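Local coordinates for hydroxyindole o-methyltransferase (Homo sapiens, PDB 4A6D) that catalyses the last step of melatonin synthesis, transferring the methyl group of S-adenosylmethionine to the hydroxyl of N-acetylserotonin, at the interface of chains A and B. Sequence-based numbering; all coordinates share one arbitrary frame. Chains: chain A/B, Hydroxyindole o-methyltransferase.

Helix 7-31 is the element that contacts 1 and 2 have in common, but each draws on a different copy of it. In contact 1 it is chain B's helix, lying against the dimerisation region of chain A; in contact 2 chain A's helix and the N-terminal residues ahead of it reach chain B. The C-alpha centres of contacts 1 and 2 lie about 21 Å apart. Two-fold symmetry repeats both contacts with the chains exchanged, so each helix 7-31 serves in both ways and is likely to help hold the homodimer together. The centre of contact 1 is about 22 Å from A:His255, the probable catalytic proton donor/acceptor, and that of contact 2 about 34 Å.

Contact 1: the interface of chains A and B. Residues chain A 70, 72, 89, 93; chain B 8, 11-12, 15.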
# COMPACT_ATOMS: atom_id res chain seq x y z
N LEU A 70 7.76 -11.01 -6.75
CA LEU A 70 6.33 -11.03 -6.44
C LEU A 70 5.58 -12.14 -7.19
O LEU A 70 4.41 -12.35 -6.93
CB LEU A 70 5.66 -9.66 -6.77
CG LEU A 70 6.00 -8.45 -5.87
CD1 LEU A 70 5.28 -7.21 -6.35
CD2 LEU A 70 5.68 -8.72 -4.40
N LEU A 72 4.83 -12.12 -10.37
CA LEU A 72 4.01 -11.55 -11.44
C LEU A 72 4.75 -11.85 -12.75
O LEU A 72 4.11 -12.01 -13.78
CB LEU A 72 3.77 -10.04 -11.25
CG LEU A 72 3.08 -9.60 -9.95
CD1 LEU A 72 3.20 -8.09 -9.74
CD2 LEU A 72 1.63 -10.07 -9.89
N LEU A 89 -0.67 -15.78 -14.18
CA LEU A 89 -1.29 -14.66 -13.47
C LEU A 89 -1.36 -13.40 -14.35
O LEU A 89 -2.44 -12.85 -14.53
CB LEU A 89 -0.46 -14.36 -12.19
CG LEU A 89 -1.14 -13.59 -11.05
CD1 LEU A 89 -0.42 -13.82 -9.74
CD2 LEU A 89 -1.25 -12.11 -11.35
N TYR A 93 -4.63 -11.92 -16.04
CA TYR A 93 -5.23 -10.77 -15.36
C TYR A 93 -4.62 -9.42 -15.62
O TYR A 93 -5.17 -8.43 -15.16
CB TYR A 93 -5.30 -11.00 -13.84
CG TYR A 93 -5.98 -12.28 -13.43
CD1 TYR A 93 -7.35 -12.46 -13.60
CD2 TYR A 93 -5.26 -13.33 -12.85
CE1 TYR A 93 -7.98 -13.66 -13.25
CE2 TYR A 93 -5.88 -14.52 -12.48
CZ TYR A 93 -7.24 -14.68 -12.68
OH TYR A 93 -7.86 -15.85 -12.32
N ALA B 8 -4.03 -17.47 -7.84
CA ALA B 8 -3.38 -16.36 -8.56
C ALA B 8 -4.21 -15.09 -8.45
O ALA B 8 -3.66 -14.00 -8.36
CB ALA B 8 -3.19 -16.73 -10.02
N LEU B 11 -3.82 -13.78 -4.91
CA LEU B 11 -2.50 -13.15 -4.80
C LEU B 11 -2.50 -11.72 -5.39
O LEU B 11 -2.02 -10.79 -4.75
CB LEU B 11 -1.42 -14.06 -5.43
CG LEU B 11 0.04 -13.61 -5.23
CD1 LEU B 11 0.48 -13.82 -3.79
CD2 LEU B 11 0.96 -14.35 -6.17
N LEU B 12 -3.06 -11.57 -6.59
CA LEU B 12 -3.22 -10.29 -7.27
C LEU B 12 -4.00 -9.27 -6.41
O LEU B 12 -3.62 -8.09 -6.35
CB LEU B 12 -3.93 -10.51 -8.61
CG LEU B 12 -4.09 -9.28 -9.49
CD1 LEU B 12 -2.72 -8.81 -10.05
CD2 LEU B 12 -5.09 -9.54 -10.58
N TYR B 15 -1.96 -8.03 -3.38
CA TYR B 15 -1.02 -7.01 -3.84
C TYR B 15 -1.75 -5.72 -4.09
O TYR B 15 -1.29 -4.66 -3.68
CB TYR B 15 -0.30 -7.46 -5.13
CG TYR B 15 0.64 -8.67 -5.02
CD1 TYR B 15 1.13 -9.09 -3.78
CD2 TYR B 15 1.06 -9.35 -6.15
CE1 TYR B 15 2.00 -10.16 -3.68
CE2 TYR B 15 1.92 -10.44 -6.06
CZ TYR B 15 2.41 -10.83 -4.83
OH TYR B 15 3.25 -11.91 -4.72
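B:Ala8, B:Leu11, B:Leu12 and B:Tyr15 project from regular helical backbone in helix 7-31 onto A:Leu89 and A:Tyr93 of helix 88-94 and onto A:Leu70 and A:Leu72, which lie in the loop between helix 57-69 and strand 73-78. This is part of the dimerisation domain of the cation-independent O-methyltransferases, where helical surfaces of the two subunits meet, here mostly through apolar side chains.

The polar anchor is B:Tyr15, whose phenol OH donates a hydrogen bond of 2.5 Å to the backbone O of A:Leu70. The donor stands at 127° to the C=O bond and is tilted out of the carbonyl plane. Around this bond the ring runs alongside both leucines, which point the opposite way. A:Leu70 brings its methyl CD2 to 3.9 Å from CZ of B:Tyr15, while CD2 of A:Leu72 sits in the plane of the ring at its edge, 3.8 Å from CD2 of B:Tyr15. One face of the ring has the carbonyl B:Leu11 O above it, offset toward the rim. With phenylalanine at B:Tyr15, the ring could keep its leucine neighbours, but A:Leu70 O would probably be left without its phenol donor and the ring less firmly placed.

A:Leu89 covers the helix at its B:Ala8 end. Its CG lies anti to the backbone N (chi1 -159°), and from there the two methyls divide the work. CD1 of A:Leu89 touches the carbonyl B:Ala8 O at 3.5 Å and meets CD2 of B:Leu11, whose side chain crosses it at about a right angle. CD2 of A:Leu89 turns to CD1 of B:Leu12, 3.8 Å away, and the small B:Ala8 CB fits beside CG.

B:Leu12 bridges two residues of helix 88-94. The other methyl of B:Leu12, CD2, packs on CB of A:Tyr93 at 3.6 Å, so the tyrosine takes part through the base of its side chain.

Contact 2: the interface of chains A and B. Residues chain A 1-2, 5, 9, 13; chain B 295, 299, 337.
The phenol of A:Tyr9 meets B:Ile337 with its outer end: OH of A:Tyr9 lies 3.7 Å from the terminal methyl CD1 of B:Ile337, and ring atom CE2 touches the same methyl. One face of this ring is covered from within chain A, where the amide nitrogen ND2 of A:Asn13 stands 3.4 Å above the plane, over its centre. On the other subunit, the B:Tyr299 ring has the methyl CD2 of B:Leu295 over one face, offset toward the rim.

The amide of A:Asn13 is fixed by a second contact. ND2 of A:Asn13 donates to A:Tyr9 O at 2.7 Å, one turn back along the helix, approaching from above the carbonyl plane. With the amide tied there, the A:Asn13 and B:Ile337 side chains approach from opposite directions, with OD1 and ND2 loosely near the methyl CD1.

A:Glu5 works from the loop ahead of the helix. With CG anti to the carbonyl carbon (chi1 -49°) and an extended chain beyond, its carboxylate OE2 reaches the backbone N of B:Ile337 at 3.0 Å, a weak bond with 132° at the hydrogen. OE2 of A:Glu5 also accepts from A:Gly2 N at 3.3 Å on its anti side, which ties A:Gly2, near the start of the chain, to the carboxylate that meets chain B. The two side chains, A:Glu5 and B:Ile337, cross at about a right angle.

A:Met1, modelled only to CB, adds apolar contact: its CA packs on CD1 of B:Leu295 at 3.6 Å, and its CB on CD1 of B:Ile337 at 3.9 Å. B:Ile337 buries the most surface in this patch, 54 Å².

In the fold, the N-terminal segment and first helix turns of chain A lie against a surface formed by two elements of chain B that lean on each other: the loop joining strands 329-332 and 339-344, and helix 294-305, which also carries the substrate-binding B:Asn302.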
# COMPACT_ATOMS: atom_id res chain seq x y z
N MET A 1 10.61 -8.83 6.94
CA MET A 1 11.89 -8.20 7.32
C MET A 1 13.08 -9.04 6.91
O MET A 1 13.16 -9.42 5.73
CB MET A 1 11.94 -7.89 8.83
N GLY A 2 14.03 -9.26 7.83
CA GLY A 2 15.18 -10.11 7.60
C GLY A 2 14.75 -11.55 7.79
O GLY A 2 13.88 -11.83 8.63
N GLU A 5 14.85 -12.75 11.48
CA GLU A 5 14.13 -11.95 12.49
C GLU A 5 12.84 -12.63 12.97
O GLU A 5 12.35 -13.58 12.32
CB GLU A 5 13.84 -10.51 11.98
CG GLU A 5 15.06 -9.82 11.39
CD GLU A 5 15.11 -8.30 11.49
OE1 GLU A 5 15.16 -7.78 12.62
OE2 GLU A 5 15.19 -7.64 10.42
N TYR A 9 7.86 -9.23 13.66
CA TYR A 9 8.60 -8.13 13.06
C TYR A 9 8.53 -8.20 11.54
O TYR A 9 8.39 -7.17 10.89
CB TYR A 9 10.05 -8.14 13.56
CG TYR A 9 10.84 -6.93 13.12
CD1 TYR A 9 10.50 -5.65 13.57
CD2 TYR A 9 11.91 -7.05 12.25
CE1 TYR A 9 11.21 -4.52 13.15
CE2 TYR A 9 12.61 -5.92 11.80
CZ TYR A 9 12.29 -4.67 12.30
OH TYR A 9 13.01 -3.59 11.88
N ASN A 13 6.51 -5.51 8.96
CA ASN A 13 7.19 -4.98 7.79
C ASN A 13 6.41 -5.25 6.51
O ASN A 13 6.22 -4.35 5.69
CB ASN A 13 8.65 -5.41 7.74
CG ASN A 13 9.49 -4.61 8.69
OD1 ASN A 13 9.74 -3.42 8.48
ND2 ASN A 13 9.86 -5.21 9.80
N LEU B 295 12.30 -7.10 0.26
CA LEU B 295 12.26 -5.88 1.07
C LEU B 295 13.40 -4.92 0.63
O LEU B 295 13.16 -3.73 0.54
CB LEU B 295 12.32 -6.25 2.57
CG LEU B 295 12.23 -5.07 3.57
CD1 LEU B 295 11.61 -5.51 4.87
CD2 LEU B 295 13.60 -4.53 3.89
N TYR B 299 13.21 -1.24 -1.06
CA TYR B 299 14.07 -0.19 -0.51
C TYR B 299 14.93 0.46 -1.59
O TYR B 299 15.14 1.68 -1.52
CB TYR B 299 14.99 -0.75 0.59
CG TYR B 299 14.35 -0.90 1.95
CD1 TYR B 299 12.96 -1.03 2.10
CD2 TYR B 299 15.13 -0.94 3.11
CE1 TYR B 299 12.37 -1.17 3.35
CE2 TYR B 299 14.55 -1.10 4.37
CZ TYR B 299 13.17 -1.22 4.48
OH TYR B 299 12.61 -1.40 5.72
N ILE B 337 17.33 -6.76 8.50
CA ILE B 337 17.24 -5.85 7.37
C ILE B 337 18.66 -5.29 7.06
O ILE B 337 19.13 -5.39 5.92
CB ILE B 337 16.17 -4.75 7.57
CG1 ILE B 337 14.75 -5.38 7.66
CG2 ILE B 337 16.24 -3.70 6.46
CD1 ILE B 337 13.72 -4.47 8.35